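Local structure of lysozyme inhibitor LprI-like N-terminal domain-containing protein (Pseudomonas putida, 3GI7) at residues 19-23 with 88-92; 41-45 with 107-112. The protein is of unknown function, but belongs to the LprI family and is probably a secreted, lysozyme inhibitor-like helical protein. One frame throughout, in Å; residues are numbered along the deposited sequence.

Contact 1: 19-23 with 88-92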
ATOM      1  N   THR A  19       2.106  13.371 -21.939  1.00 19.89           N
ATOM      2  CA  THR A  19       2.700  12.611 -20.833  1.00 21.50           C
ATOM      3  C   THR A  19       3.327  13.538 -19.789  1.00 23.50           C
ATOM      4  O   THR A  19       3.046  13.414 -18.584  1.00 19.71           O
ATOM      5  CB  THR A  19       3.747  11.606 -21.337  1.00 24.03           C
ATOM      6  OG1 THR A  19       3.139  10.780 -22.336  1.00 27.93           O
ATOM      7  CG2 THR A  19       4.319  10.748 -20.168  1.00 22.38           C
ATOM      8  N   PHE A  20       4.160  14.481 -20.254  1.00 19.23           N
ATOM      9  CA  PHE A  20       4.779  15.445 -19.381  1.00 19.39           C
ATOM     10  C   PHE A  20       3.737  16.288 -18.641  1.00 18.55           C
ATOM     11  O   PHE A  20       3.837  16.425 -17.423  1.00 19.15           O
ATOM     12  CB  PHE A  20       5.675  16.372 -20.213  1.00 18.35           C
ATOM     13  CG  PHE A  20       6.379  17.407 -19.413  1.00 18.73           C
ATOM     14  CD1 PHE A  20       7.542  17.095 -18.731  1.00 18.37           C
ATOM     15  CD2 PHE A  20       5.915  18.718 -19.401  1.00 21.87           C
ATOM     16  CE1 PHE A  20       8.200  18.043 -17.989  1.00 20.48           C
ATOM     17  CE2 PHE A  20       6.575  19.678 -18.679  1.00 23.82           C
ATOM     18  CZ  PHE A  20       7.721  19.324 -17.942  1.00 20.90           C
ATOM     19  N   ALA A  21       2.794  16.885 -19.391  1.00 17.83           N
ATOM     20  CA  ALA A  21       1.815  17.828 -18.816  1.00 17.21           C
ATOM     21  C   ALA A  21       0.937  17.107 -17.767  1.00 18.52           C
ATOM     22  O   ALA A  21       0.668  17.657 -16.709  1.00 18.16           O
ATOM     23  CB  ALA A  21       0.931  18.454 -19.904  1.00 19.89           C
ATOM     24  N   CYS A  22       0.480  15.897 -18.091  1.00 16.85           N
ATOM     25  CA  CYS A  22      -0.413  15.156 -17.217  1.00 18.09           C
ATOM     26  C   CYS A  22       0.289  14.618 -15.976  1.00 19.10           C
ATOM     27  O   CYS A  22      -0.329  14.524 -14.941  1.00 18.50           O
ATOM     28  CB  CYS A  22      -1.102  14.014 -17.951  1.00 18.88           C
ATOM     29  SG  CYS A  22      -2.437  14.599 -19.062  1.00 20.95           S
ATOM     30  N   ALA A  23       1.562  14.271 -16.078  1.00 19.14           N
ATOM     31  CA  ALA A  23       2.350  13.900 -14.892  1.00 17.83           C
ATOM     32  C   ALA A  23       2.417  15.084 -13.918  1.00 19.26           C
ATOM     33  O   ALA A  23       2.206  14.897 -12.720  1.00 19.16           O
ATOM     34  CB  ALA A  23       3.784  13.400 -15.291  1.00 17.98           C
ATOM     35  N   TYR A  88      12.974  12.569 -16.210  1.00 21.36           N
ATOM     36  CA  TYR A  88      13.149  12.796 -14.796  1.00 19.64           C
ATOM     37  C   TYR A  88      11.939  13.488 -14.195  1.00 18.62           C
ATOM     38  O   TYR A  88      11.438  13.082 -13.128  1.00 19.31           O
ATOM     39  CB  TYR A  88      14.365  13.623 -14.534  1.00 19.97           C
ATOM     40  CG  TYR A  88      14.595  13.977 -13.079  1.00 19.29           C
ATOM     41  CD1 TYR A  88      13.970  15.081 -12.505  1.00 18.45           C
ATOM     42  CD2 TYR A  88      15.479  13.234 -12.294  1.00 23.35           C
ATOM     43  CE1 TYR A  88      14.212  15.445 -11.194  1.00 20.12           C
ATOM     44  CE2 TYR A  88      15.724  13.577 -10.951  1.00 20.62           C
ATOM     45  CZ  TYR A  88      15.073  14.679 -10.426  1.00 25.20           C
ATOM     46  OH  TYR A  88      15.327  15.069  -9.172  1.00 24.72           O
ATOM     47  N   GLN A  89      11.469  14.528 -14.854  1.00 16.34           N
ATOM     48  CA  GLN A  89      10.290  15.235 -14.329  1.00 18.44           C
ATOM     49  C   GLN A  89       9.038  14.345 -14.268  1.00 20.16           C
ATOM     50  O   GLN A  89       8.293  14.381 -13.277  1.00 20.38           O
ATOM     51  CB  GLN A  89       9.972  16.451 -15.165  1.00 20.52           C
ATOM     52  CG  GLN A  89      10.980  17.530 -15.158  1.00 23.73           C
ATOM     53  CD  GLN A  89      11.353  17.933 -13.803  1.00 27.76           C
ATOM     54  OE1 GLN A  89      12.529  17.825 -13.395  1.00 33.00           O
ATOM     55  NE2 GLN A  89      10.389  18.452 -13.085  1.00 32.27           N
ATOM     56  N   ILE A  90       8.801  13.564 -15.319  1.00 17.30           N
ATOM     57  CA  ILE A  90       7.676  12.631 -15.357  1.00 18.41           C
ATOM     58  C   ILE A  90       7.823  11.591 -14.224  1.00 20.76           C
ATOM     59  O   ILE A  90       6.847  11.278 -13.520  1.00 18.46           O
ATOM     60  CB  ILE A  90       7.565  11.955 -16.742  1.00 19.72           C
ATOM     61  CG1 ILE A  90       7.146  12.983 -17.817  1.00 19.51           C
ATOM     62  CG2 ILE A  90       6.663  10.712 -16.669  1.00 19.11           C
ATOM     63  CD1 ILE A  90       7.409  12.541 -19.234  1.00 18.65           C
ATOM     64  N   ALA A  91       9.022  11.025 -14.068  1.00 17.65           N
ATOM     65  CA  ALA A  91       9.270  10.026 -13.026  1.00 20.14           C
ATOM     66  C   ALA A  91       9.096  10.610 -11.613  1.00 18.50           C
ATOM     67  O   ALA A  91       8.463   9.955 -10.728  1.00 19.10           O
ATOM     68  CB  ALA A  91      10.664   9.404 -13.177  1.00 19.10           C
ATOM     69  N   TRP A  92       9.644  11.802 -11.422  1.00 17.49           N
ATOM     70  CA  TRP A  92       9.580  12.510 -10.159  1.00 18.88           C
ATOM     71  C   TRP A  92       8.137  12.799  -9.811  1.00 18.34           C
ATOM     72  O   TRP A  92       7.660  12.419  -8.729  1.00 15.96           O
ATOM     73  CB  TRP A  92      10.381  13.812 -10.181  1.00 17.79           C
ATOM     74  CG  TRP A  92      10.337  14.502  -8.897  1.00 17.06           C
ATOM     75  CD1 TRP A  92       9.404  15.418  -8.496  1.00 20.27           C
ATOM     76  CD2 TRP A  92      11.268  14.370  -7.809  1.00 16.51           C
ATOM     77  NE1 TRP A  92       9.680  15.827  -7.205  1.00 21.40           N
ATOM     78  CE2 TRP A  92      10.812  15.203  -6.767  1.00 20.50           C
ATOM     79  CE3 TRP A  92      12.419  13.602  -7.606  1.00 23.54           C
ATOM     80  CZ2 TRP A  92      11.471  15.301  -5.550  1.00 24.34           C
ATOM     81  CZ3 TRP A  92      13.083  13.706  -6.397  1.00 29.82           C
ATOM     82  CH2 TRP A  92      12.603  14.548  -5.382  1.00 29.52           C
TER

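Contact 2: 41-45 with 107-112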
ATOM      1  N   LEU A  41      -8.748  14.245   8.473  1.00 19.75           N
ATOM      2  CA  LEU A  41      -8.285  13.396   9.580  1.00 17.99           C
ATOM      3  C   LEU A  41      -8.277  14.194  10.893  1.00 18.31           C
ATOM      4  O   LEU A  41      -8.697  13.692  11.936  1.00 17.63           O
ATOM      5  CB  LEU A  41      -6.878  12.851   9.337  1.00 19.44           C
ATOM      6  CG  LEU A  41      -6.174  12.229  10.535  1.00 18.21           C
ATOM      7  CD1 LEU A  41      -6.842  10.946  11.014  1.00 17.78           C
ATOM      8  CD2 LEU A  41      -4.663  11.984  10.206  1.00 23.54           C
ATOM      9  N   ILE A  42      -7.766  15.411  10.817  1.00 19.93           N
ATOM     10  CA  ILE A  42      -7.736  16.327  11.978  1.00 20.53           C
ATOM     11  C   ILE A  42      -9.143  16.481  12.568  1.00 20.38           C
ATOM     12  O   ILE A  42      -9.338  16.332  13.782  1.00 22.91           O
ATOM     13  CB  ILE A  42      -7.145  17.667  11.612  1.00 19.53           C
ATOM     14  CG1 ILE A  42      -5.671  17.536  11.176  1.00 21.40           C
ATOM     15  CG2 ILE A  42      -7.289  18.713  12.809  1.00 23.55           C
ATOM     16  CD1 ILE A  42      -4.720  17.135  12.263  1.00 25.22           C
ATOM     17  N   GLU A  43     -10.123  16.744  11.714  1.00 22.31           N
ATOM     18  CA  GLU A  43     -11.515  16.890  12.144  1.00 20.31           C
ATOM     19  C   GLU A  43     -12.064  15.586  12.702  1.00 21.03           C
ATOM     20  O   GLU A  43     -12.751  15.613  13.696  1.00 16.10           O
ATOM     21  CB  GLU A  43     -12.418  17.378  11.001  1.00 22.61           C
ATOM     22  CG  GLU A  43     -12.180  18.793  10.574  1.00 30.24           C
ATOM     23  N   ARG A  44     -11.770  14.439  12.074  1.00 15.64           N
ATOM     24  CA  ARG A  44     -12.232  13.148  12.580  1.00 18.13           C
ATOM     25  C   ARG A  44     -11.614  12.814  13.923  1.00 19.03           C
ATOM     26  O   ARG A  44     -12.308  12.306  14.798  1.00 20.69           O
ATOM     27  CB  ARG A  44     -11.976  11.991  11.567  1.00 17.49           C
ATOM     28  CG  ARG A  44     -12.821  12.187  10.311  1.00 26.00           C
ATOM     29  CD  ARG A  44     -12.499  11.156   9.249  1.00 32.52           C
ATOM     30  NE  ARG A  44     -13.186   9.897   9.482  1.00 31.82           N
ATOM     31  CZ  ARG A  44     -12.838   8.723   8.929  1.00 38.52           C
ATOM     32  NH1 ARG A  44     -11.755   8.618   8.151  1.00 35.03           N
ATOM     33  NH2 ARG A  44     -13.571   7.632   9.188  1.00 32.10           N
HETATM   34  N   MSE A  45     -10.344  13.174  14.116  1.00 16.03           N
HETATM   35  CA  MSE A  45      -9.650  12.834  15.366  1.00 16.95           C
HETATM   36  C   MSE A  45     -10.252  13.734  16.466  1.00 17.40           C
HETATM   37  O   MSE A  45     -10.545  13.292  17.573  1.00 18.01           O
HETATM   38  CB  MSE A  45      -8.138  13.113  15.258  1.00 15.87           C
HETATM   39  CG  MSE A  45      -7.410  12.156  14.370  1.00 18.85           C
HETATM   40 SE   MSE A  45      -7.566  10.318  15.086  0.75 22.75          SE
HETATM   41  CE  MSE A  45      -6.387  10.583  16.329  1.00 23.32           C
ATOM     42  N   LEU A 107      -4.039   8.143   5.858  1.00 15.97           N
ATOM     43  CA  LEU A 107      -4.658   9.156   6.750  1.00 16.50           C
ATOM     44  C   LEU A 107      -6.171   8.947   6.857  1.00 16.33           C
ATOM     45  O   LEU A 107      -6.759   9.069   7.927  1.00 18.21           O
ATOM     46  CB  LEU A 107      -4.334  10.559   6.226  1.00 17.21           C
ATOM     47  CG  LEU A 107      -2.851  10.958   6.283  1.00 17.57           C
ATOM     48  CD1 LEU A 107      -2.739  12.432   5.804  1.00 16.33           C
ATOM     49  CD2 LEU A 107      -2.214  10.739   7.659  1.00 17.89           C
ATOM     50  N   ARG A 108      -6.817   8.618   5.747  1.00 15.95           N
ATOM     51  CA  ARG A 108      -8.224   8.238   5.784  0.50 15.26           C
ATOM     52  C   ARG A 108      -8.453   7.045   6.702  1.00 16.59           C
ATOM     53  O   ARG A 108      -9.421   7.020   7.459  1.00 16.66           O
ATOM     54  CB  ARG A 108      -8.747   7.914   4.398  0.50 14.35           C
ATOM     55  CG  ARG A 108      -8.701   9.109   3.416  0.50 16.99           C
ATOM     56  CD  ARG A 108      -9.434   8.835   2.116  0.50 20.08           C
ATOM     57  NE  ARG A 108      -9.169   9.893   1.152  0.50 16.89           N
ATOM     58  CZ  ARG A 108      -8.288   9.770   0.152  0.50 22.30           C
ATOM     59  NH1 ARG A 108      -7.624   8.622  -0.030  0.50 19.79           N
ATOM     60  NH2 ARG A 108      -8.055  10.791  -0.669  0.50 16.66           N
ATOM     61  N   SER A 109      -7.568   6.049   6.626  1.00 16.29           N
ATOM     62  CA  SER A 109      -7.713   4.836   7.428  1.00 15.38           C
ATOM     63  C   SER A 109      -7.548   5.100   8.934  1.00 19.10           C
ATOM     64  O   SER A 109      -8.177   4.450   9.731  1.00 17.21           O
ATOM     65  CB  SER A 109      -6.702   3.740   7.024  1.00 15.16           C
ATOM     66  OG  SER A 109      -5.451   3.994   7.667  1.00 21.94           O
ATOM     67  N   LEU A 110      -6.718   6.064   9.282  1.00 20.91           N
ATOM     68  CA  LEU A 110      -6.465   6.411  10.684  0.50 22.45           C
ATOM     69  C   LEU A 110      -7.663   7.036  11.349  1.00 22.59           C
ATOM     70  O   LEU A 110      -7.897   6.802  12.527  1.00 24.12           O
ATOM     71  CB  LEU A 110      -5.291   7.381  10.823  0.50 22.20           C
ATOM     72  CG  LEU A 110      -3.917   6.794  10.621  0.50 17.73           C
ATOM     73  CD1 LEU A 110      -2.897   7.908  10.917  0.50 13.46           C
ATOM     74  CD2 LEU A 110      -3.621   5.566  11.488  0.50 18.75           C
ATOM     75  N   GLY A 111      -8.456   7.806  10.613  1.00 19.72           N
ATOM     76  CA  GLY A 111      -9.586   8.465  11.186  1.00 29.97           C
ATOM     77  C   GLY A 111     -10.633   7.452  11.565  1.00 33.20           C
ATOM     78  O   GLY A 111     -11.400   7.704  12.466  1.00 26.38           O
ATOM     79  N   SER A 112     -10.635   6.307  10.858  1.00 35.65           N
ATOM     80  CA  SER A 112     -11.601   5.230  11.104  1.00 38.30           C
ATOM     81  C   SER A 112     -11.176   4.206  12.139  1.00 42.77           C
ATOM     82  O   SER A 112     -11.902   3.244  12.359  1.00 42.33           O
ATOM     83  CB  SER A 112     -11.862   4.457   9.806  1.00 38.74           C
ATOM     84  OG  SER A 112     -12.370   5.299   8.776  1.00 35.96           O
TER
HETATM   85  O   HOH W   1      -9.373  10.283   8.408  1.00 20.54           O

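Contact 1: 19-23 with 88-92
The two helical segments run in roughly the same direction, their local axes inclined at 34° and 9.0 Å apart at closest approach. The backbones come nearest where A23 faces I90, with 5.5 Å between their CA atoms; the small methyl group of A23 makes room for this approach, and A23 CB sits 4.0 Å from I90 CA. I90 contributes most on its side (89 Å² covered) and packs against T19, F20 and A23. Its CA-to-CB bond points sideways, but the side chain bends back so that I90 CG1 lies 3.8 Å from F20 CA, and I90 CD1 reaches T19 CG2 at 3.7 Å. CG2 of I90 also meets A23 CB, at 4.2 Å. F20 starts sideways, but its ring comes nearer, F20 CE1 lying 3.7 Å from Q89 CB; the aliphatic start of Q89 takes part, while the end of its side chain leads away. The contact is thus van der Waals in nature, and T19 OG1 is hydrogen-bonded to D16 OD2, three residues earlier in the chain. In the three-helix bundle this joins the N-terminal part of helix 17-49 to that of helix 86-111. W92 turns to helix 55-77, packing on D71, C74 and K75, while C22 forms a disulfide with C22 of the second subunit, tying this end of the bundle into the assembly.

Contact 2: 41-45 with 107-112
Polar interactions centre on R44, which stretches across to the C-terminal turn of helix 86-111. R44 NH2 donates a hydrogen bond of 2.7 Å to S112 OG, and R44 NH1 makes a weak one of 2.9 Å to R108 O, near the guanidinium plane. R44 NH1 also donates to a water 2.9 Å away, which donates to L107 O at 2.9 Å. Over one face of the guanidinium lies the backbone of G111, with R44 CZ 3.7 Å from G111 C; a CB on G111 would come within 2.8 Å of R44 NH1 and clash. In this up-down-up three-helix bundle the first and third helices run in the same direction; here the segment axes differ by 10° and pass 9.1 Å apart, L41 and G111 having the nearest CA atoms (5.3 Å). In the apolar packing, L41 CD2 touches L107 CD2 at 3.7 Å, and L41 CD1 reaches L110 CB at 3.9 Å. L41 CD1 also lies 3.6 Å from backbone G111 N. Selenomethionine M45 is looser, its SE 4.4 Å from L110 O, and packs on L55 and I59 of helix 55-77 and on H79 of the fourth subunit. S112 OG also hydrogen-bonds R108 O of the third subunit.

How the contacts relate
Both contacts pair helix 17-49 with helix 86-111, but on opposite sides of the chain's centre, their centres 30 Å apart and nearest atoms about 16 Å apart. Contact 1 is the surface one, smaller at 232 Å² and mostly partly exposed; contact 2 is buried, with 325 Å² covered. The local axes are inclined at 34° in contact 1 and 10° in contact 2, at nearly the same closest approach. The chemistry differs with place: 19-23 with 88-92 meets through carbon contacts alone, whereas 41-45 with 107-112 adds an arginine that hydrogen-bonds the S112 hydroxyl, more weakly a backbone carbonyl, and reaches another through a water. Both touch other subunits, the first through a disulfide, the second through hydrogen bonding.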